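Side-chain contact in tyrosyl-tRNA synthetase (Pyrococcus horikoshii, PDB 2CYC), which probably catalyses the two-step attachment of tyrosine to its cognate tRNA, first activating the amino acid with ATP and then passing it to the acceptor end: residues K326-A330 with E331-H335. Residues are numbered along the deposited sequence; the frame is centred on the assembly and turned at random.
Sequences KRDFA and EGKLH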
ATOM      1  N   LYS A 326       8.751  13.079 -45.714  1.00 27.73           N
ATOM      2  CA  LYS A 326       9.140  14.167 -44.831  1.00 31.57           C
ATOM      3  C   LYS A 326       9.918  15.239 -45.600  1.00 35.65           C
ATOM      4  O   LYS A 326       9.698  16.437 -45.400  1.00 36.94           O
ATOM      5  CB  LYS A 326       9.988  13.621 -43.680  1.00 27.05           C
ATOM      6  CG  LYS A 326      10.410  14.663 -42.669  1.00 28.98           C
ATOM      7  CD  LYS A 326      11.276  14.027 -41.593  1.00 33.38           C
ATOM      8  CE  LYS A 326      11.690  15.057 -40.560  1.00 38.85           C
ATOM      9  NZ  LYS A 326      12.559  14.487 -39.504  1.00 45.98           N
ATOM     10  N   ARG A 327      10.828  14.800 -46.467  1.00 35.29           N
ATOM     11  CA  ARG A 327      11.635  15.714 -47.280  1.00 38.93           C
ATOM     12  C   ARG A 327      10.695  16.548 -48.159  1.00 32.98           C
ATOM     13  O   ARG A 327      10.758  17.771 -48.177  1.00 30.58           O
ATOM     14  CB  ARG A 327      12.595  14.913 -48.168  1.00 41.55           C
ATOM     15  CG  ARG A 327      13.561  15.750 -49.002  1.00 58.59           C
ATOM     16  CD  ARG A 327      14.851  16.092 -48.250  1.00 71.96           C
ATOM     17  NE  ARG A 327      15.715  14.927 -48.029  1.00 83.00           N
ATOM     18  CZ  ARG A 327      15.570  14.045 -47.038  1.00 87.75           C
ATOM     19  NH1 ARG A 327      16.409  13.021 -46.932  1.00 85.59           N
ATOM     20  NH2 ARG A 327      14.600  14.190 -46.142  1.00 89.53           N
ATOM     21  N   ASP A 328       9.824  15.864 -48.888  1.00 32.46           N
ATOM     22  CA  ASP A 328       8.862  16.520 -49.755  1.00 31.93           C
ATOM     23  C   ASP A 328       7.993  17.516 -48.991  1.00 33.80           C
ATOM     24  O   ASP A 328       7.595  18.540 -49.539  1.00 34.69           O
ATOM     25  CB  ASP A 328       7.980  15.474 -50.428  1.00 32.62           C
ATOM     26  CG  ASP A 328       8.310  15.293 -51.893  1.00 32.12           C
ATOM     27  OD1 ASP A 328       9.499  15.418 -52.257  1.00 40.89           O
ATOM     28  OD2 ASP A 328       7.381  15.013 -52.679  1.00 42.84           O
ATOM     29  N   PHE A 329       7.706  17.223 -47.726  1.00 31.58           N
ATOM     30  CA  PHE A 329       6.875  18.118 -46.928  1.00 31.32           C
ATOM     31  C   PHE A 329       7.695  19.325 -46.480  1.00 31.39           C
ATOM     32  O   PHE A 329       7.246  20.469 -46.579  1.00 32.84           O
ATOM     33  CB  PHE A 329       6.313  17.389 -45.694  1.00 26.98           C
ATOM     34  CG  PHE A 329       5.238  18.163 -44.969  1.00 26.58           C
ATOM     35  CD1 PHE A 329       3.911  18.115 -45.403  1.00 27.08           C
ATOM     36  CD2 PHE A 329       5.558  18.979 -43.886  1.00 22.67           C
ATOM     37  CE1 PHE A 329       2.918  18.869 -44.771  1.00 25.27           C
ATOM     38  CE2 PHE A 329       4.580  19.739 -43.246  1.00 19.72           C
ATOM     39  CZ  PHE A 329       3.253  19.686 -43.690  1.00 25.41           C
ATOM     40  N   ALA A 330       8.900  19.066 -45.988  1.00 28.50           N
ATOM     41  CA  ALA A 330       9.776  20.137 -45.525  1.00 29.78           C
ATOM     42  C   ALA A 330      10.078  21.113 -46.655  1.00 32.19           C
ATOM     43  O   ALA A 330      10.172  22.321 -46.430  1.00 32.95           O
ATOM     44  CB  ALA A 330      11.077  19.556 -44.979  1.00 26.40           C
ATOM     45  N   GLU A 331      10.218  20.586 -47.869  1.00 26.69           N
ATOM     46  CA  GLU A 331      10.512  21.414 -49.036  1.00 33.39           C
ATOM     47  C   GLU A 331       9.278  22.056 -49.675  1.00 32.05           C
ATOM     48  O   GLU A 331       9.376  22.663 -50.735  1.00 33.20           O
ATOM     49  CB  GLU A 331      11.264  20.585 -50.083  1.00 34.73           C
ATOM     50  CG  GLU A 331      12.645  20.141 -49.611  1.00 38.50           C
ATOM     51  CD  GLU A 331      13.317  19.157 -50.554  1.00 39.88           C
ATOM     52  OE1 GLU A 331      14.465  18.759 -50.262  1.00 46.08           O
ATOM     53  OE2 GLU A 331      12.707  18.776 -51.575  1.00 39.23           O
ATOM     54  N   GLY A 332       8.120  21.920 -49.035  1.00 33.80           N
ATOM     55  CA  GLY A 332       6.906  22.508 -49.578  1.00 27.60           C
ATOM     56  C   GLY A 332       6.409  21.868 -50.862  1.00 28.82           C
ATOM     57  O   GLY A 332       5.658  22.478 -51.615  1.00 32.52           O
ATOM     58  N   LYS A 333       6.828  20.638 -51.130  1.00 29.21           N
ATOM     59  CA  LYS A 333       6.374  19.949 -52.331  1.00 29.36           C
ATOM     60  C   LYS A 333       5.119  19.113 -52.039  1.00 27.60           C
ATOM     61  O   LYS A 333       4.408  18.687 -52.952  1.00 28.43           O
ATOM     62  CB  LYS A 333       7.504  19.079 -52.885  1.00 35.53           C
ATOM     63  CG  LYS A 333       8.668  19.917 -53.406  1.00 38.91           C
ATOM     64  CD  LYS A 333       9.898  19.080 -53.710  1.00 47.07           C
ATOM     65  CE  LYS A 333      11.060  19.979 -54.124  1.00 51.48           C
ATOM     66  NZ  LYS A 333      12.254  19.197 -54.546  1.00 56.83           N
ATOM     67  N   LEU A 334       4.849  18.895 -50.755  1.00 23.26           N
ATOM     68  CA  LEU A 334       3.664  18.145 -50.322  1.00 28.29           C
ATOM     69  C   LEU A 334       2.938  19.069 -49.353  1.00 24.81           C
ATOM     70  O   LEU A 334       3.447  19.373 -48.274  1.00 22.40           O
ATOM     71  CB  LEU A 334       4.059  16.852 -49.605  1.00 26.66           C
ATOM     72  CG  LEU A 334       2.911  16.092 -48.936  1.00 27.66           C
ATOM     73  CD1 LEU A 334       1.884  15.687 -49.993  1.00 25.84           C
ATOM     74  CD2 LEU A 334       3.462  14.871 -48.193  1.00 20.70           C
ATOM     75  N   HIS A 335       1.749  19.514 -49.733  1.00 20.59           N
ATOM     76  CA  HIS A 335       1.002  20.443 -48.892  1.00 24.76           C
ATOM     77  C   HIS A 335       0.053  19.766 -47.897  1.00 19.24           C
ATOM     78  O   HIS A 335      -0.544  18.738 -48.194  1.00 25.51           O
ATOM     79  CB  HIS A 335       0.232  21.414 -49.794  1.00 23.77           C
ATOM     80  CG  HIS A 335      -0.304  22.614 -49.081  1.00 29.77           C
ATOM     81  ND1 HIS A 335      -1.411  22.562 -48.261  1.00 25.74           N
ATOM     82  CD2 HIS A 335       0.134  23.896 -49.042  1.00 26.03           C
ATOM     83  CE1 HIS A 335      -1.632  23.759 -47.745  1.00 27.53           C
ATOM     84  NE2 HIS A 335      -0.707  24.586 -48.203  1.00 32.02           N
TER
HETATM   85  O   HOH W   1       5.122  15.998 -54.649  1.00 51.76           O
HETATM   86  O   HOH W   2       4.614  21.167 -46.807  1.00 23.12           O
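Phe329 and Leu334 both set CG trans to the backbone nitrogen (chi1 -169° and 172°), which brings ring and isobutyl group together: Phe329 CD1 lies 4.2 Å from Leu334 CG. The ring also closes on the backbone, CD1 lying 3.2 Å from Leu334 O. A water sits over the centre of one ring face and donates to both Phe329 O and Leu334 O, tying the last helical turn to the outgoing chain. Helix 322-330 ends here in a Schellman motif. Gly332, at positive phi, is the C-prime residue; its N bonds to Phe329 O from well above the carbonyl plane, while Lys333 N reaches back to Asp328 O at 2.7 Å, nearly in line with the C=O. Leu334 N adds a weak bond to that oxygen, so two amides share it. Glu331 runs alongside Arg327, pointing the same way, OE1 resting 3.4 Å from Arg327 CD; the contact is with the aliphatic part, and the arginine chain bends at chi2 and chi3, its NH2 making a long, weak ion pair with Glu323. Glu331 OE2 instead takes a salt bridge from Lys333 NZ at 3.0 Å, on its syn side. The lysine chain crosses Asp328 almost perpendicularly, and Asp328 OD2 is hydrogen-bonded to Tyr319 OH and takes a bond from a second water that also donates to Lys333 O. Beyond the turn, His335 N-caps helix 336-350, its ND1 bonded to Leu337 N.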